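Local coordinates for protein glycosyltransferase (Streptomyces halstedii, PDB 3WAD) that is a glycosyltransferase of the GT-B fold, related to the erythromycin biosynthesis protein CIII family, and is built from two domains with parallel-stranded sheets, at residues Leu87-Ile92 with Asp162-Leu167; Asp94-Tyr99 with Asp155-Met160; Pro228-Ala233 with Pro306-Leu311. All coordinates share one frame; numbering follows the deposited sequence.

In the fold
From the N terminus, the chain first enters interaction 1 at Leu-87-Ile-92, at the start of helix 89-106, and, almost directly after it on the same helix, interaction 2 at Asp-94-Tyr-99. Both partners lie on or just before helix 156-168. Asp-155-Met-160 closes the inner loop and Asp-162-Leu-167 the outer one, so interaction 2 nests within interaction 1. The two touch, with centres about 9 Å apart, and join the same two helices of the N-terminal half. Interaction 3 follows in series, about 32 Å from interaction 2 between centres, across the middle of the chain. It fastens Pro-228-Ala-233, in the loop after strand 221-222, to the short helix 307-310 of the C-terminal half.

Interaction 1: residues Leu87-Ile92 with Asp162-Leu167; sequences LTWQYI and DHFNRL
Trp-89 and Phe-164 have nearly parallel planes, the five-membered ring of the tryptophan and the phenyl ring inclined by 18° with centroids 4.6 Å apart. They are slid apart and barely overlap: Phe-164 CE1 sits over the rim of one indole face, 3.3 Å from Trp-89 NE1. Both side chains have CG anti to the backbone N, which swings each ring across to the other helix. The indole N-H itself bonds to Thr-168 OG1, and Arg-171 makes a cation-pi contact with the same indole. Leu-167 meets the indole at its edge with CB, while its CD1 presses on Trp-89 N at 3.3 Å. The contact joins the first turn of helix 89-106 to the C-terminal half of helix 156-168 in the N-terminal domain of a GT-B fold. Thr-88 is the N-cap of helix 89-106, OG1 accepting from Tyr-91 N at 3.0 Å. Ile-92 slides past Phe-164 in the opposite direction, CG2 reaching Phe-164 CB at 3.5 Å, and its CD1 touches His-163 CB. Leu-87 CD1 approaches the His-163 imidazole obliquely; in-plane donation from Arg-166 NH2 to His-163 ND1, 2.8 Å at 163°, helps to hold that ring's orientation.

Interaction 2: residues Asp94-Tyr99 with Asp155-Met160; sequences DVFAQY and DQWGRM
Packing is closest round the six-membered ring of Trp-157, which Phe-96 meets in an edge-to-face stack, centroids 4.9 Å apart and planes at 60°. The phenyl edge comes over one indole face, Phe-96 CD1 standing 3.6 Å from Trp-157 CH2. Tyr-99 adds its CB at the indole edge, 3.6 Å from Trp-157 CZ3. With CG anti to the backbone N (chi1 -170°), Trp-157 stretches across a wide gap, for the axes of the helical segments 94-99 and 156-160 come no closer than 12.0 Å and run at 140°, roughly antiparallel. Large side chains thus fill the space between helices 89-106 and 156-168 in this N-terminal GT-B domain, and Leu-180 of helix 179-188 packs on both Phe-96 and Trp-157. The Met-160 end is looser: its chain bends at chi2 and chi3 to lay the CE methyl between both Val-95 branches, 3.9 Å from Val-95 CG2, and Phe-96 CZ grazes Met-160 CB. The polar groups stand aside from this apolar seam. Asp-155 N-caps its helix, OD1 accepting from Gly-158 N from above the carboxylate plane. Partly exposed Arg-159 grips Gln-156 OE1 side-on through NE and NH2, reaches Glu-81 O with NH2 and makes a cation-pi contact with Phe-215.

Interaction 3: residues Pro228-Ala233 with Pro306-Leu311; sequences PFNGPA and PLHALL
Pro-228 opens the segment without meeting helix 307-310; it leans instead on Thr-327 and Asn-328 of helix 323-332. Phe-229 likewise turns away, its ring stacked edge-to-face with Tyr-15, while Gly-231 N sits 3.5 Å above the ring's centre. Asn-230 carries much of the contact. Its CG stands anti to the carbonyl carbon, sending the amide alongside His-308, with amide and imidazole planes only 20° apart. ND2 comes to the imidazole edge, 3.0 Å from His-308 CD2, a short approach to a carbon rather than a hydrogen bond. ND2 also rests 4.0 Å from Leu-307 CB, and the amide's other end is held by Asn-328 ND2, which bonds to Asn-230 OD1. Gly-231 has a positive phi of 96°, a backbone shape that suits glycine. Its O accepts from a water at 2.6 Å, and that water accepts a weak bond from His-308 NE2, bridging loop and helix. His-308 takes the crowded first torsion, CG between the backbone N and carbonyl carbon (chi1 52°), which turns the ring toward the loop. Ala-233 points its methyl inward, CB 3.8 Å from Pro-306 CB and near the imidazole edge. Pro-306 is the N-cap residue, and its O accepts from both Ala-309 N and Leu-310 N. In this GT-B protein the contact ties the segment after strand 221-222 to the C-terminal half. Helix 323-332 adjoins it, with Tyr-332 against His-308; Leu-307 packs on strand 247-251; Thr-49 of the second subunit packs on Ala-233 and His-308; and Ala-233 pairs in parallel with a strand of that subunit, continuing a sheet across the interface.

Interaction 1: residues Leu87-Ile92 with Asp162-Leu167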
loop_
_atom_site.group_PDB
_atom_site.type_symbol
_atom_site.label_atom_id
_atom_site.label_comp_id
_atom_site.label_asym_id
_atom_site.label_seq_id
_atom_site.Cartn_x
_atom_site.Cartn_y
_atom_site.Cartn_z
ATOM N N LEU B 87 34.153 20.211 -14.133
ATOM C CA LEU B 87 34.251 18.945 -13.358
ATOM C C LEU B 87 35.709 18.613 -13.002
ATOM O O LEU B 87 36.237 17.558 -13.328
ATOM C CB LEU B 87 33.543 17.796 -14.116
ATOM C CG LEU B 87 32.013 17.960 -14.170
ATOM C CD1 LEU B 87 31.364 16.855 -14.922
ATOM C CD2 LEU B 87 31.441 18.102 -12.716
ATOM N N THR B 88 36.341 19.508 -12.290
ATOM C CA THR B 88 37.703 19.293 -11.802
ATOM C C THR B 88 37.657 18.573 -10.448
ATOM O O THR B 88 36.618 18.593 -9.785
ATOM C CB THR B 88 38.355 20.635 -11.503
ATOM O OG1 THR B 88 37.591 21.264 -10.485
ATOM C CG2 THR B 88 38.316 21.579 -12.761
ATOM N N TRP B 89 38.788 17.971 -10.042
ATOM C CA TRP B 89 38.961 17.403 -8.714
ATOM C C TRP B 89 38.540 18.438 -7.628
ATOM O O TRP B 89 37.760 18.081 -6.714
ATOM C CB TRP B 89 40.408 16.980 -8.476
ATOM C CG TRP B 89 40.568 16.227 -7.145
ATOM C CD1 TRP B 89 40.395 14.865 -6.928
ATOM C CD2 TRP B 89 40.878 16.802 -5.875
ATOM N NE1 TRP B 89 40.599 14.568 -5.596
ATOM C CE2 TRP B 89 40.903 15.737 -4.928
ATOM C CE3 TRP B 89 41.154 18.126 -5.435
ATOM C CZ2 TRP B 89 41.181 15.952 -3.576
ATOM C CZ3 TRP B 89 41.426 18.332 -4.089
ATOM C CH2 TRP B 89 41.453 17.257 -3.179
ATOM N N GLN B 90 38.985 19.713 -7.735
ATOM C CA GLN B 90 38.662 20.684 -6.702
ATOM C C GLN B 90 37.144 20.968 -6.589
ATOM O O GLN B 90 36.588 21.113 -5.476
ATOM C CB GLN B 90 39.357 22.025 -6.939
ATOM C CG GLN B 90 39.387 22.915 -5.666
ATOM C CD GLN B 90 40.013 22.186 -4.418
ATOM O OE1 GLN B 90 41.176 21.729 -4.458
ATOM N NE2 GLN B 90 39.214 22.035 -3.328
ATOM N N TYR B 91 36.497 21.101 -7.728
ATOM C CA TYR B 91 35.047 21.322 -7.745
ATOM C C TYR B 91 34.258 20.180 -7.110
ATOM O O TYR B 91 33.394 20.421 -6.288
ATOM C CB TYR B 91 34.560 21.491 -9.178
ATOM C CG TYR B 91 33.032 21.727 -9.282
ATOM C CD1 TYR B 91 32.464 22.963 -8.970
ATOM C CD2 TYR B 91 32.193 20.703 -9.666
ATOM C CE1 TYR B 91 31.074 23.183 -9.082
ATOM C CE2 TYR B 91 30.805 20.892 -9.799
ATOM C CZ TYR B 91 30.253 22.135 -9.501
ATOM O OH TYR B 91 28.899 22.304 -9.606
ATOM N N ILE B 92 34.531 18.938 -7.524
ATOM C CA ILE B 92 33.794 17.773 -6.998
ATOM C C ILE B 92 34.086 17.552 -5.482
ATOM O O ILE B 92 33.169 17.321 -4.643
ATOM C CB ILE B 92 34.110 16.568 -7.863
ATOM C CG1 ILE B 92 33.539 16.838 -9.237
ATOM C CG2 ILE B 92 33.501 15.263 -7.254
ATOM C CD1 ILE B 92 33.836 15.736 -10.215
ATOM N N ASP B 162 32.292 8.760 -9.411
ATOM C CA ASP B 162 33.177 8.039 -10.351
ATOM C C ASP B 162 34.282 8.939 -10.862
ATOM O O ASP B 162 35.468 8.530 -10.805
ATOM C CB ASP B 162 32.395 7.440 -11.479
ATOM C CG ASP B 162 31.630 6.243 -11.045
ATOM O OD1 ASP B 162 31.875 5.681 -9.914
ATOM O OD2 ASP B 162 30.732 5.880 -11.813
ATOM N N HIS B 163 33.913 10.143 -11.303
ATOM C CA HIS B 163 34.880 11.127 -11.769
ATOM C C HIS B 163 35.864 11.388 -10.652
ATOM O O HIS B 163 37.070 11.350 -10.898
ATOM C CB HIS B 163 34.257 12.486 -12.109
ATOM C CG HIS B 163 33.602 12.572 -13.448
ATOM N ND1 HIS B 163 34.308 12.622 -14.632
ATOM C CD2 HIS B 163 32.296 12.706 -13.792
ATOM C CE1 HIS B 163 33.468 12.701 -15.647
ATOM N NE2 HIS B 163 32.240 12.768 -15.164
ATOM N N PHE B 164 35.356 11.703 -9.456
ATOM C CA PHE B 164 36.205 11.992 -8.321
ATOM C C PHE B 164 37.180 10.875 -7.992
ATOM O O PHE B 164 38.358 11.144 -7.634
ATOM C CB PHE B 164 35.392 12.283 -7.059
ATOM C CG PHE B 164 36.206 12.779 -5.921
ATOM C CD1 PHE B 164 36.676 14.079 -5.918
ATOM C CD2 PHE B 164 36.477 11.975 -4.838
ATOM C CE1 PHE B 164 37.371 14.608 -4.843
ATOM C CE2 PHE B 164 37.212 12.470 -3.742
ATOM C CZ PHE B 164 37.658 13.782 -3.747
ATOM N N ASN B 165 36.698 9.624 -8.086
ATOM C CA ASN B 165 37.583 8.523 -7.684
ATOM C C ASN B 165 38.656 8.281 -8.776
ATOM O O ASN B 165 39.767 7.949 -8.430
ATOM C CB ASN B 165 36.841 7.198 -7.401
ATOM C CG ASN B 165 35.948 7.239 -6.171
ATOM O OD1 ASN B 165 36.170 7.984 -5.231
ATOM N ND2 ASN B 165 34.900 6.419 -6.197
ATOM N N ARG B 166 38.279 8.372 -10.058
ATOM C CA ARG B 166 39.255 8.390 -11.177
ATOM C C ARG B 166 40.290 9.522 -10.938
ATOM O O ARG B 166 41.496 9.267 -10.832
ATOM C CB ARG B 166 38.555 8.544 -12.537
ATOM C CG ARG B 166 39.597 8.775 -13.695
ATOM C CD ARG B 166 39.020 8.919 -15.128
ATOM N NE ARG B 166 38.501 10.271 -15.372
ATOM C CZ ARG B 166 37.223 10.633 -15.224
ATOM N NH1 ARG B 166 36.290 9.751 -14.850
ATOM N NH2 ARG B 166 36.869 11.884 -15.456
ATOM N N LEU B 167 39.845 10.763 -10.786
ATOM C CA LEU B 167 40.824 11.861 -10.523
ATOM C C LEU B 167 41.759 11.627 -9.320
ATOM O O LEU B 167 42.972 11.864 -9.400
ATOM C CB LEU B 167 40.162 13.211 -10.468
ATOM C CG LEU B 167 39.203 13.540 -11.621
ATOM C CD1 LEU B 167 38.620 14.925 -11.408
ATOM C CD2 LEU B 167 39.858 13.463 -12.987
#

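Interaction 2: residues Asp94-Tyr99 with Asp155-Met160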
loop_
_atom_site.group_PDB
_atom_site.type_symbol
_atom_site.label_atom_id
_atom_site.label_comp_id
_atom_site.label_asym_id
_atom_site.label_seq_id
_atom_site.Cartn_x
_atom_site.Cartn_y
_atom_site.Cartn_z
ATOM N N ASP B 94 34.701 20.004 -3.446
ATOM C CA ASP B 94 33.925 20.994 -2.711
ATOM C C ASP B 94 32.427 20.694 -2.756
ATOM O O ASP B 94 31.756 21.000 -1.808
ATOM C CB ASP B 94 34.194 22.430 -3.141
ATOM C CG ASP B 94 35.673 22.850 -2.972
ATOM O OD1 ASP B 94 36.443 22.221 -2.183
ATOM O OD2 ASP B 94 36.053 23.858 -3.651
ATOM N N VAL B 95 31.930 20.129 -3.851
ATOM C CA VAL B 95 30.564 19.682 -3.865
ATOM C C VAL B 95 30.392 18.655 -2.683
ATOM O O VAL B 95 29.457 18.769 -1.897
ATOM C CB VAL B 95 30.130 19.085 -5.230
ATOM C CG1 VAL B 95 28.830 18.470 -5.096
ATOM C CG2 VAL B 95 29.965 20.232 -6.316
ATOM N N PHE B 96 31.335 17.713 -2.577
ATOM C CA PHE B 96 31.277 16.693 -1.558
ATOM C C PHE B 96 31.343 17.239 -0.147
ATOM O O PHE B 96 30.586 16.786 0.735
ATOM C CB PHE B 96 32.313 15.586 -1.771
ATOM C CG PHE B 96 32.009 14.696 -2.913
ATOM C CD1 PHE B 96 30.736 14.591 -3.397
ATOM C CD2 PHE B 96 33.018 13.923 -3.501
ATOM C CE1 PHE B 96 30.438 13.765 -4.445
ATOM C CE2 PHE B 96 32.708 13.057 -4.553
ATOM C CZ PHE B 96 31.455 13.004 -5.041
ATOM N N ALA B 97 32.230 18.192 0.069
ATOM C CA ALA B 97 32.308 18.881 1.363
ATOM C C ALA B 97 30.993 19.552 1.731
ATOM O O ALA B 97 30.553 19.419 2.869
ATOM C CB ALA B 97 33.475 19.837 1.414
ATOM N N GLN B 98 30.354 20.234 0.780
ATOM C CA GLN B 98 29.102 20.929 1.078
ATOM C C GLN B 98 27.907 19.995 1.265
ATOM O O GLN B 98 27.178 20.148 2.228
ATOM C CB GLN B 98 28.755 21.923 -0.030
ATOM C CG GLN B 98 27.423 22.682 0.194
ATOM C CD GLN B 98 27.069 23.501 -1.075
ATOM O OE1 GLN B 98 27.436 24.661 -1.171
ATOM N NE2 GLN B 98 26.420 22.871 -2.053
ATOM N N TYR B 99 27.730 19.027 0.380
ATOM C CA TYR B 99 26.600 18.171 0.479
ATOM C C TYR B 99 26.719 17.133 1.592
ATOM O O TYR B 99 25.717 16.629 2.080
ATOM C CB TYR B 99 26.438 17.455 -0.827
ATOM C CG TYR B 99 25.630 18.283 -1.740
ATOM C CD1 TYR B 99 26.238 19.042 -2.712
ATOM C CD2 TYR B 99 24.238 18.362 -1.571
ATOM C CE1 TYR B 99 25.486 19.831 -3.563
ATOM C CE2 TYR B 99 23.468 19.146 -2.392
ATOM C CZ TYR B 99 24.105 19.874 -3.386
ATOM O OH TYR B 99 23.368 20.664 -4.204
ATOM N N ASP B 155 21.567 9.237 -11.354
ATOM C CA ASP B 155 22.553 9.110 -10.296
ATOM C C ASP B 155 23.642 10.198 -10.397
ATOM O O ASP B 155 24.793 9.891 -10.714
ATOM C CB ASP B 155 23.160 7.703 -10.325
ATOM C CG ASP B 155 23.977 7.397 -9.097
ATOM O OD1 ASP B 155 23.997 8.156 -8.060
ATOM O OD2 ASP B 155 24.609 6.333 -9.161
ATOM N N GLN B 156 23.262 11.462 -10.136
ATOM C CA GLN B 156 24.201 12.568 -10.165
ATOM C C GLN B 156 25.353 12.281 -9.232
ATOM O O GLN B 156 26.519 12.607 -9.514
ATOM C CB GLN B 156 23.512 13.864 -9.694
ATOM C CG GLN B 156 22.401 14.379 -10.588
ATOM C CD GLN B 156 22.846 14.857 -11.985
ATOM O OE1 GLN B 156 23.972 14.610 -12.433
ATOM N NE2 GLN B 156 21.926 15.603 -12.669
ATOM N N TRP B 157 25.033 11.712 -8.061
ATOM C CA TRP B 157 26.044 11.571 -7.026
ATOM C C TRP B 157 27.033 10.511 -7.466
ATOM O O TRP B 157 28.235 10.697 -7.273
ATOM C CB TRP B 157 25.363 11.119 -5.721
ATOM C CG TRP B 157 26.188 11.135 -4.443
ATOM C CD1 TRP B 157 26.646 10.038 -3.742
ATOM C CD2 TRP B 157 26.554 12.295 -3.658
ATOM N NE1 TRP B 157 27.294 10.454 -2.589
ATOM C CE2 TRP B 157 27.255 11.824 -2.517
ATOM C CE3 TRP B 157 26.444 13.674 -3.865
ATOM C CZ2 TRP B 157 27.761 12.690 -1.524
ATOM C CZ3 TRP B 157 26.932 14.562 -2.869
ATOM C CH2 TRP B 157 27.595 14.050 -1.704
ATOM N N GLY B 158 26.523 9.419 -8.081
ATOM C CA GLY B 158 27.444 8.333 -8.516
ATOM C C GLY B 158 28.310 8.785 -9.695
ATOM O O GLY B 158 29.540 8.527 -9.736
ATOM N N ARG B 159 27.666 9.491 -10.637
ATOM C CA ARG B 159 28.395 10.149 -11.744
ATOM C C ARG B 159 29.555 11.072 -11.262
ATOM O O ARG B 159 30.714 10.967 -11.714
ATOM C CB ARG B 159 27.397 10.931 -12.609
ATOM C CG ARG B 159 28.056 11.692 -13.793
ATOM C CD ARG B 159 27.032 12.582 -14.525
ATOM N NE ARG B 159 26.528 13.651 -13.675
ATOM C CZ ARG B 159 27.146 14.814 -13.433
ATOM N NH1 ARG B 159 28.340 15.097 -13.992
ATOM N NH2 ARG B 159 26.545 15.716 -12.636
ATOM N N MET B 160 29.286 11.949 -10.302
ATOM C CA MET B 160 30.355 12.760 -9.782
ATOM C C MET B 160 31.352 11.866 -9.002
ATOM O O MET B 160 32.550 12.166 -8.933
ATOM C CB MET B 160 29.803 13.832 -8.797
ATOM C CG MET B 160 28.745 14.765 -9.412
ATOM S SD MET B 160 29.577 16.149 -10.192
ATOM C CE MET B 160 29.362 17.345 -8.889
#

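Interaction 3: residues Pro228-Ala233 with Pro306-Leu311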
loop_
_atom_site.group_PDB
_atom_site.type_symbol
_atom_site.label_atom_id
_atom_site.label_comp_id
_atom_site.label_asym_id
_atom_site.label_seq_id
_atom_site.Cartn_x
_atom_site.Cartn_y
_atom_site.Cartn_z
ATOM N N PRO B 228 5.223 4.864 -10.612
ATOM C CA PRO B 228 5.064 6.233 -10.061
ATOM C C PRO B 228 3.916 6.258 -9.116
ATOM O O PRO B 228 2.784 6.117 -9.532
ATOM C CB PRO B 228 4.762 7.098 -11.289
ATOM C CG PRO B 228 4.432 6.244 -12.388
ATOM C CD PRO B 228 4.714 4.754 -11.984
ATOM N N PHE B 229 4.197 6.291 -7.818
ATOM C CA PHE B 229 3.107 6.332 -6.831
ATOM C C PHE B 229 2.688 7.800 -6.735
ATOM O O PHE B 229 3.513 8.664 -6.331
ATOM C CB PHE B 229 3.565 5.832 -5.440
ATOM C CG PHE B 229 2.483 5.940 -4.360
ATOM C CD1 PHE B 229 1.268 5.326 -4.539
ATOM C CD2 PHE B 229 2.726 6.628 -3.169
ATOM C CE1 PHE B 229 0.268 5.398 -3.572
ATOM C CE2 PHE B 229 1.737 6.726 -2.186
ATOM C CZ PHE B 229 0.476 6.098 -2.398
ATOM N N ASN B 230 1.431 8.058 -7.046
ATOM C CA ASN B 230 0.889 9.410 -7.006
ATOM C C ASN B 230 0.273 9.899 -5.677
ATOM O O ASN B 230 -0.090 11.094 -5.546
ATOM C CB ASN B 230 -0.021 9.624 -8.228
ATOM C CG ASN B 230 0.723 9.333 -9.534
ATOM O OD1 ASN B 230 1.948 9.636 -9.675
ATOM N ND2 ASN B 230 0.039 8.681 -10.449
ATOM N N GLY B 231 0.193 9.007 -4.677
ATOM C CA GLY B 231 -0.290 9.403 -3.332
ATOM C C GLY B 231 -1.764 9.077 -3.263
ATOM O O GLY B 231 -2.323 8.620 -4.224
ATOM N N PRO B 232 -2.410 9.226 -2.091
ATOM C CA PRO B 232 -3.889 8.963 -2.051
ATOM C C PRO B 232 -4.751 9.613 -3.184
ATOM O O PRO B 232 -4.440 10.643 -3.726
ATOM C CB PRO B 232 -4.293 9.507 -0.679
ATOM C CG PRO B 232 -3.122 10.611 -0.338
ATOM C CD PRO B 232 -1.899 9.840 -0.845
ATOM N N ALA B 233 -5.815 8.975 -3.597
ATOM C CA ALA B 233 -6.495 9.439 -4.782
ATOM C C ALA B 233 -7.947 9.093 -4.712
ATOM O O ALA B 233 -8.299 7.999 -4.299
ATOM C CB ALA B 233 -5.845 8.830 -6.084
ATOM N N PRO B 306 -5.086 13.005 -9.817
ATOM C CA PRO B 306 -4.371 11.701 -9.992
ATOM C C PRO B 306 -3.999 11.399 -11.463
ATOM O O PRO B 306 -4.850 11.042 -12.285
ATOM C CB PRO B 306 -5.353 10.689 -9.419
ATOM C CG PRO B 306 -6.765 11.337 -9.640
ATOM C CD PRO B 306 -6.498 12.828 -9.406
ATOM N N LEU B 307 -2.709 11.539 -11.777
ATOM C CA LEU B 307 -2.186 11.456 -13.130
ATOM C C LEU B 307 -2.527 10.137 -13.792
ATOM O O LEU B 307 -2.780 10.076 -14.982
ATOM C CB LEU B 307 -0.659 11.572 -13.109
ATOM C CG LEU B 307 0.003 12.899 -13.466
ATOM C CD1 LEU B 307 -0.962 14.086 -13.610
ATOM C CD2 LEU B 307 1.150 13.184 -12.525
ATOM N N HIS B 308 -2.478 9.050 -13.015
ATOM C CA HIS B 308 -2.750 7.748 -13.589
ATOM C C HIS B 308 -4.202 7.694 -13.950
ATOM O O HIS B 308 -4.516 6.941 -14.811
ATOM C CB HIS B 308 -2.419 6.629 -12.615
ATOM C CG HIS B 308 -3.054 6.812 -11.271
ATOM N ND1 HIS B 308 -4.161 6.099 -10.858
ATOM C CD2 HIS B 308 -2.734 7.642 -10.249
ATOM C CE1 HIS B 308 -4.503 6.487 -9.635
ATOM N NE2 HIS B 308 -3.648 7.422 -9.243
ATOM N N ALA B 309 -5.110 8.491 -13.352
ATOM C CA ALA B 309 -6.537 8.456 -13.891
ATOM C C ALA B 309 -6.724 9.366 -15.085
ATOM O O ALA B 309 -7.485 9.036 -16.024
ATOM C CB ALA B 309 -7.595 8.787 -12.851
ATOM N N LEU B 310 -5.981 10.477 -15.052
ATOM C CA LEU B 310 -6.025 11.508 -16.104
ATOM C C LEU B 310 -5.231 11.117 -17.376
ATOM O O LEU B 310 -5.762 11.174 -18.482
ATOM C CB LEU B 310 -5.522 12.881 -15.546
ATOM C CG LEU B 310 -5.554 14.083 -16.522
ATOM C CD1 LEU B 310 -6.956 14.408 -17.072
ATOM C CD2 LEU B 310 -4.978 15.314 -15.798
ATOM N N LEU B 311 -3.960 10.764 -17.231
ATOM C CA LEU B 311 -3.106 10.655 -18.411
ATOM C C LEU B 311 -3.558 9.685 -19.521
ATOM O O LEU B 311 -3.237 9.925 -20.653
ATOM C CB LEU B 311 -1.634 10.405 -18.051
ATOM C CG LEU B 311 -0.906 11.577 -17.411
ATOM C CD1 LEU B 311 0.451 11.092 -17.137
ATOM C CD2 LEU B 311 -0.874 12.818 -18.370
HETATM O O HOH W 1 -2.095 7.300 -6.424
#